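Local coordinates for Mgp-operon protein 3 (PDB 6RJ1), which is a surface adhesin subunit (P40/P90) of the human pathogen Mycoplasma pneumoniae that probably works with P1 in attachment to sugars on host cells, at residues A[579-591]-A[615-627]. Residues are numbered along the deposited sequence; the frame is centred on the assembly and turned at random.
Sequences WSTTAGLDSDGGY and FAYVTPVSGMKGG
Leu585 lies alongside Pro620 with 4.9 Å between their CA atoms, and Gly584 and Asp586 face Thr619 and Val621 on either side of that pair. One backbone bond joins the two loops: Leu585 N donates to Thr619 O at 2.8 Å. A type I turn from Gly584 to Ser587 then bends the first loop, and Ser587 steadies it by giving both its N and its OG to Gly584 O from one face of that carbonyl. Gly584, having no side chain, lets its CA pack 3.6 Å from Ser622 OG, beside the CG2 of Thr619.

Asp586 carries the polar half of the contact. With chi1 at 63°, its carboxylate is lodged between its own N and carbonyl carbon, directed at Ser622. Ser622 N meets the syn lone pair of Asp586 OD2 at 2.9 Å, while Ser622 OG donates to Asp586 OD1 from above the carboxylate plane, 40° out of it. Two donors from one short-chained serine thus fix the carboxylate's rotation, and Asn597 also bonds to the serine hydroxyl. Both segments belong to the MgpC adhesin family region; the first is an irregular connection between strand 575-577 and helix 591-595, while the second runs off the end of strand 614-616, the second strand of a small antiparallel hairpin with 609-611, and is loop from there on.

Leu585 supplies the apolar half: its CD1 branch reaches Ala616 CB at 3.9 Å and also approaches Pro620 CB, and the compact alanine accommodates it. Branched Val618 sends CG1 across Thr582, crossing it at about a right angle, 3.8 Å from Thr582 CG2. At the more exposed end, Lys625 runs its methylenes past Asp586 and bends at chi4 (70°), bringing NZ to Asp588 OD1 in a salt bridge of 2.9 Å whose hydrogen bond is weak.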
loop_
_atom_site.group_PDB
_atom_site.type_symbol
_atom_site.label_atom_id
_atom_site.label_comp_id
_atom_site.label_asym_id
_atom_site.label_seq_id
_atom_site.Cartn_x
_atom_site.Cartn_y
_atom_site.Cartn_z
ATOM N N TRP A 579 10.879 12.496 9.617
ATOM C CA TRP A 579 10.295 13.692 10.219
ATOM C C TRP A 579 9.024 14.124 9.497
ATOM O O TRP A 579 8.822 13.774 8.325
ATOM C CB TRP A 579 11.320 14.843 10.247
ATOM C CG TRP A 579 11.839 15.197 8.886
ATOM C CD1 TRP A 579 11.267 16.047 7.986
ATOM C CD2 TRP A 579 12.986 14.630 8.236
ATOM N NE1 TRP A 579 11.980 16.039 6.813
ATOM C CE2 TRP A 579 13.043 15.178 6.938
ATOM C CE3 TRP A 579 13.967 13.697 8.621
ATOM C CZ2 TRP A 579 14.068 14.860 6.038
ATOM C CZ3 TRP A 579 14.953 13.350 7.712
ATOM C CH2 TRP A 579 15.017 13.952 6.450
ATOM N N SER A 580 8.185 14.910 10.194
ATOM C CA SER A 580 6.937 15.473 9.686
ATOM C C SER A 580 7.235 16.480 8.563
ATOM O O SER A 580 8.097 17.361 8.729
ATOM C CB SER A 580 6.188 16.166 10.821
ATOM O OG SER A 580 5.114 16.959 10.340
ATOM N N THR A 581 6.529 16.340 7.425
ATOM C CA THR A 581 6.700 17.224 6.267
ATOM C C THR A 581 5.465 18.084 6.007
ATOM O O THR A 581 5.250 18.520 4.876
ATOM C CB THR A 581 7.099 16.434 5.033
ATOM O OG1 THR A 581 6.077 15.487 4.730
ATOM C CG2 THR A 581 8.452 15.777 5.171
ATOM N N THR A 582 4.666 18.336 7.051
ATOM C CA THR A 582 3.450 19.137 6.951
ATOM C C THR A 582 3.798 20.587 6.621
ATOM O O THR A 582 4.707 21.151 7.228
ATOM C CB THR A 582 2.618 18.981 8.232
ATOM O OG1 THR A 582 2.364 17.589 8.427
ATOM C CG2 THR A 582 1.300 19.747 8.184
ATOM N N ALA A 583 3.077 21.174 5.651
ATOM C CA ALA A 583 3.230 22.560 5.216
ATOM C C ALA A 583 3.060 23.496 6.407
ATOM O O ALA A 583 2.195 23.260 7.250
ATOM C CB ALA A 583 2.186 22.879 4.157
ATOM N N GLY A 584 3.892 24.533 6.466
ATOM C CA GLY A 584 3.881 25.526 7.538
ATOM C C GLY A 584 2.566 26.264 7.702
ATOM O O GLY A 584 1.761 26.321 6.766
ATOM N N LEU A 585 2.336 26.832 8.901
ATOM C CA LEU A 585 1.118 27.585 9.217
ATOM C C LEU A 585 0.979 28.838 8.350
ATOM O O LEU A 585 -0.134 29.253 8.024
ATOM C CB LEU A 585 1.081 27.963 10.705
ATOM C CG LEU A 585 0.769 26.836 11.683
ATOM C CD1 LEU A 585 1.075 27.255 13.104
ATOM C CD2 LEU A 585 -0.676 26.386 11.582
ATOM N N ASP A 586 2.120 29.403 7.956
ATOM C CA ASP A 586 2.277 30.605 7.142
ATOM C C ASP A 586 2.341 30.320 5.627
ATOM O O ASP A 586 2.743 31.204 4.866
ATOM C CB ASP A 586 3.548 31.352 7.595
ATOM C CG ASP A 586 4.834 30.569 7.386
ATOM O OD1 ASP A 586 4.860 29.357 7.719
ATOM O OD2 ASP A 586 5.810 31.161 6.902
ATOM N N SER A 587 1.944 29.109 5.185
ATOM C CA SER A 587 1.956 28.767 3.761
ATOM C C SER A 587 0.995 29.656 2.989
ATOM O O SER A 587 -0.040 30.063 3.527
ATOM C CB SER A 587 1.541 27.316 3.551
ATOM O OG SER A 587 2.440 26.413 4.162
ATOM N N ASP A 588 1.338 29.947 1.724
ATOM C CA ASP A 588 0.481 30.729 0.841
ATOM C C ASP A 588 -0.722 29.877 0.424
ATOM O O ASP A 588 -0.660 28.643 0.497
ATOM C CB ASP A 588 1.262 31.248 -0.378
ATOM C CG ASP A 588 2.279 32.319 -0.040
ATOM O OD1 ASP A 588 1.907 33.303 0.652
ATOM O OD2 ASP A 588 3.444 32.185 -0.474
ATOM N N GLY A 589 -1.809 30.545 0.043
ATOM C CA GLY A 589 -3.060 29.904 -0.337
ATOM C C GLY A 589 -3.021 29.118 -1.628
ATOM O O GLY A 589 -2.206 29.388 -2.512
ATOM N N GLY A 590 -3.924 28.154 -1.724
ATOM C CA GLY A 590 -4.078 27.321 -2.906
ATOM C C GLY A 590 -3.404 25.985 -2.761
ATOM O O GLY A 590 -2.471 25.855 -1.965
ATOM N N TYR A 591 -3.863 24.989 -3.540
ATOM C CA TYR A 591 -3.297 23.646 -3.498
ATOM C C TYR A 591 -1.803 23.626 -3.797
ATOM O O TYR A 591 -1.056 23.049 -3.010
ATOM C CB TYR A 591 -4.054 22.664 -4.413
ATOM C CG TYR A 591 -3.518 21.247 -4.352
ATOM C CD1 TYR A 591 -3.891 20.381 -3.326
ATOM C CD2 TYR A 591 -2.620 20.775 -5.309
ATOM C CE1 TYR A 591 -3.392 19.076 -3.259
ATOM C CE2 TYR A 591 -2.111 19.476 -5.251
ATOM C CZ TYR A 591 -2.503 18.627 -4.227
ATOM O OH TYR A 591 -1.997 17.346 -4.160
ATOM N N PHE A 615 -1.590 26.023 21.299
ATOM C CA PHE A 615 -0.572 25.199 20.661
ATOM C C PHE A 615 -0.907 24.850 19.215
ATOM O O PHE A 615 -2.025 25.081 18.756
ATOM C CB PHE A 615 -0.263 23.936 21.494
ATOM C CG PHE A 615 -1.440 23.071 21.891
ATOM C CD1 PHE A 615 -2.009 22.179 20.983
ATOM C CD2 PHE A 615 -1.936 23.099 23.189
ATOM C CE1 PHE A 615 -3.090 21.372 21.354
ATOM C CE2 PHE A 615 -3.017 22.287 23.562
ATOM C CZ PHE A 615 -3.586 21.428 22.641
ATOM N N ALA A 616 0.092 24.316 18.496
ATOM C CA ALA A 616 0.038 23.831 17.117
ATOM C C ALA A 616 1.207 22.866 16.955
ATOM O O ALA A 616 2.254 23.042 17.599
ATOM C CB ALA A 616 0.167 24.983 16.131
ATOM N N TYR A 617 1.025 21.825 16.133
ATOM C CA TYR A 617 2.087 20.846 15.917
ATOM C C TYR A 617 2.887 21.119 14.625
ATOM O O TYR A 617 3.757 20.336 14.266
ATOM C CB TYR A 617 1.535 19.413 15.993
ATOM C CG TYR A 617 1.284 18.960 17.416
ATOM C CD1 TYR A 617 2.322 18.479 18.210
ATOM C CD2 TYR A 617 0.010 19.012 17.972
ATOM C CE1 TYR A 617 2.097 18.055 19.519
ATOM C CE2 TYR A 617 -0.228 18.594 19.282
ATOM C CZ TYR A 617 0.820 18.114 20.052
ATOM O OH TYR A 617 0.600 17.705 21.347
ATOM N N VAL A 618 2.626 22.268 13.978
ATOM C CA VAL A 618 3.279 22.716 12.742
ATOM C C VAL A 618 4.039 24.019 12.977
ATOM O O VAL A 618 3.679 24.798 13.865
ATOM C CB VAL A 618 2.314 22.878 11.540
ATOM C CG1 VAL A 618 2.972 22.414 10.254
ATOM C CG2 VAL A 618 0.989 22.161 11.754
ATOM N N THR A 619 5.059 24.276 12.144
ATOM C CA THR A 619 5.894 25.470 12.214
ATOM C C THR A 619 5.128 26.748 11.859
ATOM O O THR A 619 4.383 26.761 10.876
ATOM C CB THR A 619 7.178 25.300 11.383
ATOM O OG1 THR A 619 7.975 26.474 11.518
ATOM C CG2 THR A 619 6.912 25.015 9.900
ATOM N N PRO A 620 5.306 27.837 12.634
ATOM C CA PRO A 620 4.619 29.095 12.293
ATOM C C PRO A 620 5.340 29.883 11.193
ATOM O O PRO A 620 4.762 30.818 10.651
ATOM C CB PRO A 620 4.558 29.851 13.625
ATOM C CG PRO A 620 5.385 29.026 14.614
ATOM C CD PRO A 620 6.142 28.003 13.839
ATOM N N VAL A 621 6.598 29.513 10.869
ATOM C CA VAL A 621 7.402 30.124 9.799
ATOM C C VAL A 621 8.000 29.045 8.876
ATOM O O VAL A 621 8.503 28.023 9.348
ATOM C CB VAL A 621 8.461 31.161 10.260
ATOM C CG1 VAL A 621 7.804 32.457 10.728
ATOM C CG2 VAL A 621 9.375 30.597 11.328
ATOM N N SER A 622 7.903 29.272 7.559
ATOM C CA SER A 622 8.389 28.376 6.508
ATOM C C SER A 622 8.649 29.152 5.209
ATOM O O SER A 622 8.242 30.306 5.081
ATOM C CB SER A 622 7.385 27.249 6.256
ATOM O OG SER A 622 6.131 27.752 5.816
ATOM N N GLY A 623 9.320 28.504 4.266
ATOM C CA GLY A 623 9.609 29.058 2.951
ATOM C C GLY A 623 10.487 30.273 2.972
ATOM O O GLY A 623 11.601 30.220 3.493
ATOM N N MET A 624 9.977 31.372 2.409
ATOM C CA MET A 624 10.678 32.653 2.329
ATOM C C MET A 624 10.067 33.692 3.266
ATOM O O MET A 624 10.141 34.893 2.999
ATOM C CB MET A 624 10.741 33.149 0.874
ATOM C CG MET A 624 11.597 32.282 -0.019
ATOM S SD MET A 624 13.350 32.393 0.394
ATOM C CE MET A 624 13.992 31.017 -0.571
ATOM N N LYS A 625 9.505 33.224 4.392
ATOM C CA LYS A 625 8.870 34.081 5.393
ATOM C C LYS A 625 9.638 34.137 6.733
ATOM O O LYS A 625 9.072 34.522 7.762
ATOM C CB LYS A 625 7.405 33.678 5.586
ATOM C CG LYS A 625 6.521 33.974 4.373
ATOM C CD LYS A 625 5.092 33.503 4.601
ATOM C CE LYS A 625 4.121 34.017 3.566
ATOM N NZ LYS A 625 4.352 33.396 2.241
ATOM N N GLY A 626 10.928 33.807 6.684
ATOM C CA GLY A 626 11.818 33.802 7.837
ATOM C C GLY A 626 12.548 35.106 8.064
ATOM O O GLY A 626 12.525 36.006 7.218
ATOM N N GLY A 627 13.196 35.194 9.221
ATOM C CA GLY A 627 13.928 36.376 9.650
ATOM C C GLY A 627 12.994 37.426 10.211
ATOM O O GLY A 627 11.777 37.330 10.035
#